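Local coordinates for putative Scyalone Dehydratase (Novosphingobium aromaticivorans DSM 12444, PDB 3EF8), which is of unknown function but, as a putative scytalone dehydratase with an NTF2-like (SnoaL-like) domain, probably acts as a lyase on a small molecule, at residues Q111-V116 and E129-M134; R11-M16 and I77-V82; E30-L35 and D54-T59; A95-T100 and T136-R141. All blocks are in the same frame, centred on the assembly; numbering follows the deposited sequence.

Contact 1: residues Q111-V116 and E129-M134; sequences QYFDTV and ELRTTM
E129 OE2 is gripped side-on by two nitrogens of R131, NE at 2.7 Å and NH2 at 3.1 Å, which approach from the same face of the carboxylate while the oxygen stays close to the guanidinium plane. This salt bridge probably helps to hold the guanidinium where it crosses to the other strand; E129 OE1 has a second bridge, to R127. The guanidinium of R131 lies on one face of the F113 ring with the planes 17° apart, and its CZ stands 3.7 Å from the F113 ring centroid, a cation-pi stack. R131 NH1 comes closest, 3.4 Å from F113 CZ and toward the rim. The same NH1 donates to a water that in turn donates to Q111 OE1, 2.7 Å away, joining the third side chain of this face. An alanine in place of R131 would probably leave this face of F113 without its cation and E129 OE2 without two donors. On the reverse face of the hairpin, L130 CD1 sits over the centre of the Y112 ring, 4.1 Å from its centroid, in a CH-pi contact. The backbones are antiparallel: Q111–R131 and F113–E129 are hydrogen-bonded pairs flanking the non-hydrogen-bonded Y112–L130, and R131 N to Q111 O (2.8 Å) is almost straight at 177°. Beyond it, T133 and M134 form a classic beta bulge. The contact belongs to the hairpin of strands 106-119 and 122-136; strand 86-99 borders 106-119, helix 3-25 packs on D114 and V116, and Y22 of the second subunit rests against Q111 and F113.

Contact 2: residues R11-M16 and I77-V82; sequences RAIERM and ICIDFV
I13 and I79 run past each other in opposite directions, with the tip of I79, CD1, against the CB and CG2 side of I13, 3.9 Å from I13 CG2 and 4.1 Å from I13 CB. With CG1 anti to the carbonyl carbon (chi1 -71°), I13 sends CG2 anti to the backbone N, and CD1, ending the CG1 branch, nears I79 CG2 and meets F81 tip to tip, 3.8 Å from F81 CE1. I79 CG2 lies over one face of the F81 ring, toward the rim, backing it from within the strand. The next residue, E14, crosses I77 obliquely. Its CG is 4.1 Å from I77 CG2, and its extended chain carries the carboxylate past the isoleucine to a water. That water donates to E14 OE2 and to I77 O, at 2.7 Å each, tying helix to strand without a direct bond between them. Across a subunit boundary, E14 OE2 forms a salt bridge with R11 of the second subunit; R11 here bonds likewise to E14 of the third subunit. An alanine at E14 would probably leave R11 of the second subunit without this carboxylate and the water on I77 O without its second acceptor. V116 and W123, on strands 106-119 and 122-136, also touch I13, which faces the sheet from helix 3-25. The chemistry is thus divided: branched aliphatic groups and one ring seal helix to strand, while a single buried acid, probably kept ionised by the neighbouring arginine, links this packing to the subunit interface.

Contact 3: residues E30-L35 and D54-T59; sequences EELAAL and DAYKKT
Two short helices, 29-33 and 53-59, pack against each other beside the curved sheet, with A33 and K57 at their closest backbone approach. A33 CB meets the aliphatic part of K57, lying 3.5 Å from its CE and 3.7 Å from its CG. K57 is extended beyond CG, so the chain passes alongside the alanine and delivers its ammonium group to E30. There NZ forms a salt bridge with E30 OE2 at 2.9 Å, although the hydrogen bond within it is weak. E30 starts out away from helix 53-59, and the bend at chi2 (-68°) places CD so that the carboxylate returns to meet the lysine. On the buried side Y56 takes over. Its CG is anti to the backbone N (chi1 164°), and the ring presents an edge to the helix, with CE2 4.1 Å from A33 CA. Y56 OH lies 3.7 Å from L32 CB, the two side chains crossing at about a right angle. The same hydroxyl has a weak hydrogen bond to Y20 OH of helix 3-25, and F36 stacks on the tyrosine ring. R53 NE adds a bond to A33 O. A charged pair at the outer margin, with leucine, alanine and tyrosine beneath it, thus joins the two helices. Such helices lying against a curved sheet are characteristic of the NTF2-like fold, in which they commonly help to enclose a pocket.

Contact 4: residues A95-T100 and T136-R141; sequences AIHRYT and TDYHVR
An aromatic cluster of H97, Y99, Y138 and H139 fastens the loop that follows strand 122-136 to the end of strand 86-99. Y138 points an edge at the face of H97 in a T-shaped pair, centroids 5.1 Å apart and planes at 61°. Its CE1 does the touching, 3.5 Å from H97 CE1 and displaced toward the imidazole rim. H139 turns an edge to the face of the same ring from farther off, at 5.7 Å between centroids. Y99 OH is hydrogen-bonded to H139 ND1 at 2.8 Å; ND1 approaches in the plane of the Y99 ring, at its edge. With CG between the backbone N and the carbonyl carbon (chi1 65°), the H139 ring is carried to the Y99 hydroxyl. Y99 OH also packs against Y138 CD1, 3.6 Å away. H97 ND1 is bonded to G106 O on the adjoining strand, which helps to fix the imidazole that both loop rings meet, and F67 touches H97 and H139. The cluster therefore relies on edge-to-face packing, with one polar bond whose proton could belong to either the phenol or the imidazole; that bond ties an exposed histidine to a buried tyrosine.

One sheet runs through contacts 1, 2 and 4: strand 106-119 of contact 1 neighbours strand 86-99 of contact 4, which borders strand 67-81 of contact 2. Contacts 1 and 2 meet directly, V116 CG1 lying 3.6 Å from M16 CE. Contact 2 also reaches contact 3, through M16 CG and L35 CD2 at 4.0 Å, so helix 3-25 bridges the sheet and the short helices. Contacts 2 and 4 are farthest apart, with centres about 27 Å from each other. A magnesium ion lies about 6 Å from the K57 side chain; triethylene glycol, probably from the crystallisation liquor, is bound about 4 Å from the F113 side chain in contact 1 and about 4 Å from that of I79 in contact 2.

Contact 1: residues Q111-V116 and E129-M134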
# COMPACT_ATOMS: atom_id res chain seq x y z
N GLN A 111 7.25 -7.00 -8.17
CA GLN A 111 6.21 -7.99 -7.89
C GLN A 111 6.85 -9.17 -7.20
O GLN A 111 7.91 -9.63 -7.65
CB GLN A 111 5.56 -8.47 -9.19
CG GLN A 111 5.07 -7.37 -10.08
CD GLN A 111 4.59 -7.90 -11.45
OE1 GLN A 111 4.89 -9.06 -11.80
NE2 GLN A 111 3.90 -7.07 -12.22
N TYR A 112 6.23 -9.69 -6.18
CA TYR A 112 6.65 -10.93 -5.59
C TYR A 112 5.70 -12.05 -5.92
O TYR A 112 4.51 -11.91 -5.71
CB TYR A 112 6.76 -10.82 -4.07
CG TYR A 112 8.07 -10.37 -3.54
CD1 TYR A 112 9.17 -11.18 -3.67
CD2 TYR A 112 8.21 -9.17 -2.91
CE1 TYR A 112 10.39 -10.85 -3.19
CE2 TYR A 112 9.49 -8.80 -2.38
CZ TYR A 112 10.53 -9.67 -2.53
OH TYR A 112 11.83 -9.34 -2.07
N PHE A 113 6.27 -13.16 -6.37
CA PHE A 113 5.54 -14.40 -6.59
C PHE A 113 6.08 -15.38 -5.57
O PHE A 113 7.20 -15.86 -5.69
CB PHE A 113 5.68 -14.89 -8.03
CG PHE A 113 4.85 -14.11 -9.00
CD1 PHE A 113 5.24 -12.85 -9.40
CD2 PHE A 113 3.64 -14.60 -9.45
CE1 PHE A 113 4.43 -12.10 -10.23
CE2 PHE A 113 2.87 -13.83 -10.31
CZ PHE A 113 3.28 -12.61 -10.70
N ASP A 114 5.29 -15.68 -4.56
CA ASP A 114 5.70 -16.46 -3.43
C ASP A 114 4.86 -17.72 -3.25
O ASP A 114 3.70 -17.78 -3.66
CB ASP A 114 5.52 -15.61 -2.14
CG ASP A 114 6.34 -14.31 -2.12
OD1 ASP A 114 7.50 -14.30 -2.61
OD2 ASP A 114 5.78 -13.31 -1.56
N THR A 115 5.49 -18.74 -2.67
CA THR A 115 4.77 -19.84 -2.05
C THR A 115 5.14 -19.87 -0.59
O THR A 115 6.36 -19.87 -0.24
CB THR A 115 5.11 -21.20 -2.72
OG1 THR A 115 4.71 -21.14 -4.10
CG2 THR A 115 4.41 -22.39 -1.99
N VAL A 116 4.11 -19.84 0.23
CA VAL A 116 4.20 -19.88 1.67
C VAL A 116 3.58 -21.20 2.19
O VAL A 116 2.65 -21.76 1.60
CB VAL A 116 3.55 -18.62 2.31
CG1 VAL A 116 4.32 -17.37 1.85
CG2 VAL A 116 2.08 -18.52 1.99
N GLU A 129 10.01 -15.32 -5.52
CA GLU A 129 10.53 -14.92 -6.78
C GLU A 129 10.19 -13.45 -6.97
O GLU A 129 9.03 -13.06 -7.01
CB GLU A 129 9.95 -15.74 -7.92
CG GLU A 129 10.37 -15.27 -9.27
CD GLU A 129 9.83 -16.13 -10.38
OE1 GLU A 129 9.97 -17.37 -10.30
OE2 GLU A 129 9.33 -15.57 -11.34
N LEU A 130 11.21 -12.60 -7.03
CA LEU A 130 11.03 -11.18 -7.30
C LEU A 130 11.09 -10.94 -8.75
O LEU A 130 12.07 -11.36 -9.43
CB LEU A 130 12.11 -10.35 -6.64
CG LEU A 130 12.06 -8.88 -6.94
CD1 LEU A 130 10.86 -8.17 -6.31
CD2 LEU A 130 13.37 -8.21 -6.46
N ARG A 131 10.06 -10.27 -9.28
CA ARG A 131 10.04 -9.81 -10.67
C ARG A 131 10.12 -8.29 -10.62
O ARG A 131 9.40 -7.66 -9.87
CB ARG A 131 8.81 -10.30 -11.43
CG ARG A 131 8.74 -11.82 -11.46
CD ARG A 131 7.57 -12.30 -12.28
NE ARG A 131 7.45 -13.75 -12.16
CZ ARG A 131 6.40 -14.46 -12.55
NH1 ARG A 131 5.36 -13.86 -13.12
NH2 ARG A 131 6.40 -15.76 -12.37
N THR A 132 11.05 -7.70 -11.35
CA THR A 132 11.34 -6.29 -11.29
C THR A 132 10.62 -5.55 -12.40
O THR A 132 10.88 -5.71 -13.59
CB THR A 132 12.88 -6.05 -11.32
OG1 THR A 132 13.47 -6.66 -10.17
CG2 THR A 132 13.20 -4.59 -11.29
N THR A 133 9.64 -4.77 -12.01
CA THR A 133 8.86 -3.96 -12.92
C THR A 133 9.67 -2.86 -13.51
O THR A 133 9.63 -2.61 -14.71
CB THR A 133 7.64 -3.38 -12.16
OG1 THR A 133 6.99 -4.47 -11.51
CG2 THR A 133 6.66 -2.64 -13.09
N MSE A 134 10.45 -2.21 -12.65
CA MSE A 134 11.41 -1.21 -13.05
C MSE A 134 12.13 -0.74 -11.83
O MSE A 134 11.74 -1.05 -10.70
CB MSE A 134 10.76 -0.07 -13.77
CG MSE A 134 9.61 0.50 -13.07
SE MSE A 134 8.43 1.27 -14.42
CE MSE A 134 7.90 2.69 -13.34
O HOH W 1 4.54 -11.07 -13.63

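Contact 2: residues R11-M16 and I77-V82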
# COMPACT_ATOMS: atom_id res chain seq x y z
N ARG A 11 -5.07 -13.27 6.71
CA ARG A 11 -4.55 -12.30 7.67
C ARG A 11 -3.19 -12.71 8.19
O ARG A 11 -2.27 -11.89 8.36
CB ARG A 11 -5.52 -12.03 8.83
CG ARG A 11 -6.70 -11.19 8.44
CD ARG A 11 -6.32 -9.76 8.12
NE ARG A 11 -7.47 -8.95 7.96
CZ ARG A 11 -7.43 -7.67 7.71
NH1 ARG A 11 -6.24 -7.17 7.47
NH2 ARG A 11 -8.51 -6.96 7.61
N ALA A 12 -3.02 -14.00 8.52
CA ALA A 12 -1.75 -14.46 9.04
C ALA A 12 -0.61 -14.39 8.05
O ALA A 12 0.54 -14.05 8.40
CB ALA A 12 -1.88 -15.93 9.61
N ILE A 13 -0.91 -14.71 6.80
CA ILE A 13 0.08 -14.66 5.72
C ILE A 13 0.51 -13.20 5.52
O ILE A 13 1.69 -12.89 5.43
CB ILE A 13 -0.46 -15.30 4.41
CG1 ILE A 13 -0.55 -16.82 4.62
CG2 ILE A 13 0.42 -14.89 3.20
CD1 ILE A 13 -1.43 -17.47 3.55
N GLU A 14 -0.48 -12.31 5.44
CA GLU A 14 -0.16 -10.88 5.24
C GLU A 14 0.68 -10.40 6.42
O GLU A 14 1.71 -9.70 6.21
CB GLU A 14 -1.44 -10.07 5.15
CG GLU A 14 -2.18 -10.25 3.83
CD GLU A 14 -3.52 -9.63 3.73
OE1 GLU A 14 -4.14 -9.35 4.78
OE2 GLU A 14 -4.00 -9.49 2.57
N ARG A 15 0.29 -10.73 7.65
CA ARG A 15 1.07 -10.36 8.82
C ARG A 15 2.53 -10.82 8.71
O ARG A 15 3.47 -10.08 9.06
CB ARG A 15 0.41 -10.90 10.11
CG ARG A 15 1.18 -10.67 11.38
CD ARG A 15 1.57 -9.20 11.55
NE ARG A 15 2.19 -8.95 12.84
CZ ARG A 15 1.53 -8.74 13.98
NH1 ARG A 15 0.20 -8.71 14.02
NH2 ARG A 15 2.23 -8.55 15.08
N MSE A 16 2.73 -12.05 8.26
CA MSE A 16 4.09 -12.59 8.14
C MSE A 16 4.87 -11.78 7.13
O MSE A 16 6.04 -11.43 7.36
CB MSE A 16 4.04 -14.08 7.79
CG MSE A 16 5.36 -14.75 7.73
SE MSE A 16 6.36 -14.47 6.09
CE MSE A 16 5.36 -15.79 4.97
N ILE A 77 -1.84 -7.56 -2.35
CA ILE A 77 -1.58 -8.95 -1.98
C ILE A 77 -2.75 -9.85 -2.38
O ILE A 77 -3.85 -9.62 -1.95
CB ILE A 77 -1.25 -9.07 -0.51
CG1 ILE A 77 0.07 -8.30 -0.18
CG2 ILE A 77 -1.09 -10.55 -0.09
CD1 ILE A 77 0.36 -8.12 1.30
N CYS A 78 -2.46 -10.84 -3.23
CA CYS A 78 -3.42 -11.80 -3.82
C CYS A 78 -2.99 -13.18 -3.39
O CYS A 78 -1.87 -13.60 -3.63
CB CYS A 78 -3.33 -11.67 -5.32
SG CYS A 78 -3.80 -10.04 -5.92
N ILE A 79 -3.88 -13.89 -2.71
CA ILE A 79 -3.56 -15.19 -2.10
C ILE A 79 -4.48 -16.26 -2.66
O ILE A 79 -5.67 -16.11 -2.61
CB ILE A 79 -3.73 -15.11 -0.60
CG1 ILE A 79 -2.78 -14.03 -0.02
CG2 ILE A 79 -3.44 -16.52 0.03
CD1 ILE A 79 -2.95 -13.77 1.48
N ASP A 80 -3.87 -17.32 -3.16
CA ASP A 80 -4.59 -18.51 -3.65
C ASP A 80 -4.10 -19.69 -2.82
O ASP A 80 -2.95 -20.06 -2.89
CB ASP A 80 -4.29 -18.78 -5.11
CG ASP A 80 -4.76 -17.67 -6.03
OD1 ASP A 80 -5.81 -17.11 -5.73
OD2 ASP A 80 -4.08 -17.40 -7.05
N PHE A 81 -5.01 -20.28 -2.07
CA PHE A 81 -4.68 -21.44 -1.27
C PHE A 81 -4.59 -22.73 -2.09
O PHE A 81 -5.51 -23.02 -2.86
CB PHE A 81 -5.67 -21.63 -0.14
CG PHE A 81 -5.55 -20.60 0.94
CD1 PHE A 81 -4.59 -20.72 1.94
CD2 PHE A 81 -6.36 -19.51 0.91
CE1 PHE A 81 -4.46 -19.76 2.92
CE2 PHE A 81 -6.23 -18.53 1.87
CZ PHE A 81 -5.30 -18.66 2.88
N VAL A 82 -3.48 -23.44 -1.93
CA VAL A 82 -3.38 -24.82 -2.46
C VAL A 82 -4.12 -25.69 -1.47
O VAL A 82 -5.04 -26.45 -1.84
CB VAL A 82 -1.95 -25.25 -2.65
CG1 VAL A 82 -1.93 -26.71 -3.15
CG2 VAL A 82 -1.26 -24.32 -3.66
O HOH W 2 -4.57 -8.21 0.27

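Contact 3: residues E30-L35 and D54-T59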
# COMPACT_ATOMS: atom_id res chain seq x y z
N GLU A 30 18.37 -12.31 11.52
CA GLU A 30 17.92 -13.56 12.13
C GLU A 30 16.42 -13.71 12.19
O GLU A 30 15.84 -14.82 12.07
CB GLU A 30 18.57 -13.82 13.48
CG GLU A 30 19.93 -14.47 13.29
CD GLU A 30 19.90 -15.92 12.71
OE1 GLU A 30 19.26 -16.82 13.30
OE2 GLU A 30 20.60 -16.15 11.68
N GLU A 31 15.72 -12.60 12.37
CA GLU A 31 14.28 -12.64 12.35
C GLU A 31 13.84 -12.97 10.93
O GLU A 31 12.89 -13.69 10.71
CB GLU A 31 13.67 -11.31 12.81
CG GLU A 31 13.89 -10.96 14.25
CD GLU A 31 13.06 -11.77 15.24
OE1 GLU A 31 12.16 -12.55 14.86
OE2 GLU A 31 13.33 -11.61 16.45
N LEU A 32 14.53 -12.41 9.95
CA LEU A 32 14.17 -12.67 8.55
C LEU A 32 14.31 -14.14 8.24
O LEU A 32 13.42 -14.77 7.64
CB LEU A 32 15.06 -11.91 7.59
CG LEU A 32 14.83 -10.41 7.65
CD1 LEU A 32 15.83 -9.76 6.76
CD2 LEU A 32 13.42 -9.99 7.29
N ALA A 33 15.46 -14.70 8.61
CA ALA A 33 15.73 -16.13 8.31
C ALA A 33 14.76 -17.06 9.01
O ALA A 33 14.50 -18.18 8.53
CB ALA A 33 17.19 -16.49 8.65
N ALA A 34 14.19 -16.64 10.12
CA ALA A 34 13.22 -17.46 10.85
C ALA A 34 11.90 -17.62 10.09
O ALA A 34 11.06 -18.44 10.43
CB ALA A 34 12.97 -16.93 12.23
N LEU A 35 11.72 -16.78 9.07
CA LEU A 35 10.50 -16.77 8.27
C LEU A 35 10.65 -17.55 6.97
O LEU A 35 9.78 -17.48 6.11
CB LEU A 35 10.06 -15.33 7.98
CG LEU A 35 9.69 -14.56 9.23
CD1 LEU A 35 9.33 -13.07 8.91
CD2 LEU A 35 8.56 -15.24 10.02
N ASP A 54 20.47 -21.42 4.45
CA ASP A 54 21.80 -20.88 4.77
C ASP A 54 22.28 -19.96 3.67
O ASP A 54 22.84 -18.91 3.96
CB ASP A 54 22.83 -21.99 5.01
CG ASP A 54 22.70 -22.64 6.37
OD1 ASP A 54 21.90 -22.22 7.22
OD2 ASP A 54 23.40 -23.65 6.58
N ALA A 55 22.06 -20.35 2.42
CA ALA A 55 22.42 -19.51 1.27
C ALA A 55 21.61 -18.21 1.34
O ALA A 55 22.12 -17.15 0.99
CB ALA A 55 22.20 -20.24 -0.08
N TYR A 56 20.35 -18.31 1.75
CA TYR A 56 19.48 -17.12 1.85
C TYR A 56 20.06 -16.17 2.91
O TYR A 56 20.19 -14.94 2.71
CB TYR A 56 18.02 -17.48 2.17
CG TYR A 56 17.23 -16.27 2.66
CD1 TYR A 56 16.87 -15.27 1.78
CD2 TYR A 56 16.94 -16.10 3.99
CE1 TYR A 56 16.20 -14.11 2.24
CE2 TYR A 56 16.28 -14.97 4.45
CZ TYR A 56 15.89 -13.99 3.57
OH TYR A 56 15.24 -12.85 4.03
N LYS A 57 20.48 -16.75 4.02
CA LYS A 57 21.05 -15.96 5.11
C LYS A 57 22.22 -15.15 4.58
O LYS A 57 22.43 -14.00 4.97
CB LYS A 57 21.53 -16.85 6.27
CG LYS A 57 20.45 -17.46 7.15
CD LYS A 57 21.08 -18.19 8.38
CE LYS A 57 20.14 -18.21 9.59
NZ LYS A 57 20.66 -18.92 10.80
N LYS A 58 22.98 -15.74 3.66
CA LYS A 58 24.17 -15.08 3.14
C LYS A 58 23.81 -13.87 2.31
O LYS A 58 24.60 -12.93 2.21
CB LYS A 58 25.03 -16.04 2.28
CG LYS A 58 25.63 -17.18 3.07
N THR A 59 22.61 -13.89 1.73
CA THR A 59 22.19 -12.78 0.86
C THR A 59 21.84 -11.55 1.69
O THR A 59 21.66 -10.45 1.16
CB THR A 59 20.96 -13.10 -0.02
OG1 THR A 59 19.78 -13.20 0.78
CG2 THR A 59 21.18 -14.36 -0.87

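Contact 4: residues A95-T100 and T136-R141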
# COMPACT_ATOMS: atom_id res chain seq x y z
N ALA A 95 10.17 -0.42 -2.80
CA ALA A 95 11.26 -0.52 -1.86
C ALA A 95 12.26 0.60 -2.13
O ALA A 95 12.76 0.71 -3.23
CB ALA A 95 11.94 -1.90 -1.94
N ILE A 96 12.45 1.45 -1.11
CA ILE A 96 13.35 2.61 -1.24
C ILE A 96 14.59 2.33 -0.40
O ILE A 96 14.51 1.92 0.71
CB ILE A 96 12.67 3.89 -0.79
CG1 ILE A 96 11.36 4.14 -1.57
CG2 ILE A 96 13.62 5.10 -1.01
CD1 ILE A 96 10.11 3.50 -0.89
N HIS A 97 15.73 2.59 -1.01
CA HIS A 97 17.03 2.33 -0.39
C HIS A 97 17.90 3.58 -0.30
O HIS A 97 18.18 4.20 -1.33
CB HIS A 97 17.77 1.30 -1.25
CG HIS A 97 17.01 0.04 -1.49
ND1 HIS A 97 15.98 -0.01 -2.41
CD2 HIS A 97 17.14 -1.21 -0.99
CE1 HIS A 97 15.47 -1.23 -2.41
NE2 HIS A 97 16.17 -1.98 -1.58
N ARG A 98 18.29 3.90 0.93
CA ARG A 98 19.17 5.08 1.18
C ARG A 98 20.55 4.47 1.44
O ARG A 98 20.76 3.71 2.39
CB ARG A 98 18.71 5.91 2.37
CG ARG A 98 19.68 7.08 2.59
CD ARG A 98 19.05 8.31 3.07
NE ARG A 98 18.05 8.79 2.15
CZ ARG A 98 17.14 9.70 2.48
NH1 ARG A 98 17.13 10.18 3.70
NH2 ARG A 98 16.22 10.03 1.61
N TYR A 99 21.45 4.77 0.51
CA TYR A 99 22.76 4.15 0.52
C TYR A 99 23.71 4.79 1.52
O TYR A 99 23.58 5.93 1.86
CB TYR A 99 23.35 4.19 -0.89
CG TYR A 99 22.52 3.42 -1.89
CD1 TYR A 99 22.63 2.04 -1.99
CD2 TYR A 99 21.65 4.09 -2.74
CE1 TYR A 99 21.84 1.31 -2.90
CE2 TYR A 99 20.88 3.38 -3.67
CZ TYR A 99 20.99 2.01 -3.74
OH TYR A 99 20.19 1.35 -4.66
N THR A 100 24.69 4.00 1.94
CA THR A 100 25.76 4.47 2.83
C THR A 100 26.77 5.30 2.02
O THR A 100 27.34 6.25 2.54
CB THR A 100 26.40 3.32 3.59
OG1 THR A 100 26.75 2.26 2.69
CG2 THR A 100 25.43 2.80 4.63
N THR A 136 14.85 2.70 -10.27
CA THR A 136 15.43 4.03 -10.41
C THR A 136 16.62 4.19 -9.52
O THR A 136 16.56 4.01 -8.30
CB THR A 136 14.35 5.09 -10.04
OG1 THR A 136 13.22 4.91 -10.92
CG2 THR A 136 14.90 6.53 -10.19
N ASP A 137 17.72 4.58 -10.17
CA ASP A 137 18.97 4.87 -9.45
C ASP A 137 19.41 3.71 -8.57
O ASP A 137 20.04 3.88 -7.54
CB ASP A 137 18.83 6.16 -8.65
CG ASP A 137 18.70 7.39 -9.52
OD1 ASP A 137 19.40 7.48 -10.56
OD2 ASP A 137 17.97 8.30 -9.15
N TYR A 138 19.11 2.50 -9.05
CA TYR A 138 19.27 1.32 -8.24
C TYR A 138 20.64 0.64 -8.41
O TYR A 138 21.41 1.01 -9.33
CB TYR A 138 18.12 0.38 -8.59
CG TYR A 138 17.80 -0.72 -7.61
CD1 TYR A 138 17.51 -0.43 -6.29
CD2 TYR A 138 17.71 -2.03 -8.01
CE1 TYR A 138 17.21 -1.43 -5.39
CE2 TYR A 138 17.38 -3.03 -7.11
CZ TYR A 138 17.11 -2.73 -5.83
OH TYR A 138 16.79 -3.76 -4.96
N HIS A 139 20.91 -0.29 -7.52
CA HIS A 139 22.28 -0.91 -7.39
C HIS A 139 22.35 -2.31 -7.92
O HIS A 139 23.35 -3.00 -7.83
CB HIS A 139 22.75 -0.88 -5.96
CG HIS A 139 21.93 -1.73 -5.06
ND1 HIS A 139 20.65 -1.37 -4.69
CD2 HIS A 139 22.17 -2.92 -4.48
CE1 HIS A 139 20.15 -2.32 -3.92
NE2 HIS A 139 21.05 -3.27 -3.78
N VAL A 140 21.24 -2.78 -8.46
CA VAL A 140 21.18 -4.10 -9.05
C VAL A 140 20.73 -3.99 -10.48
O VAL A 140 19.71 -3.37 -10.81
CB VAL A 140 20.22 -5.05 -8.31
CG1 VAL A 140 20.36 -6.49 -8.90
CG2 VAL A 140 20.46 -5.04 -6.80
N ARG A 141 21.54 -4.54 -11.38
CA ARG A 141 21.25 -4.50 -12.79
C ARG A 141 20.44 -5.69 -13.29
O ARG A 141 19.49 -5.52 -14.04
CB ARG A 141 22.56 -4.39 -13.59
CG ARG A 141 22.32 -4.30 -15.06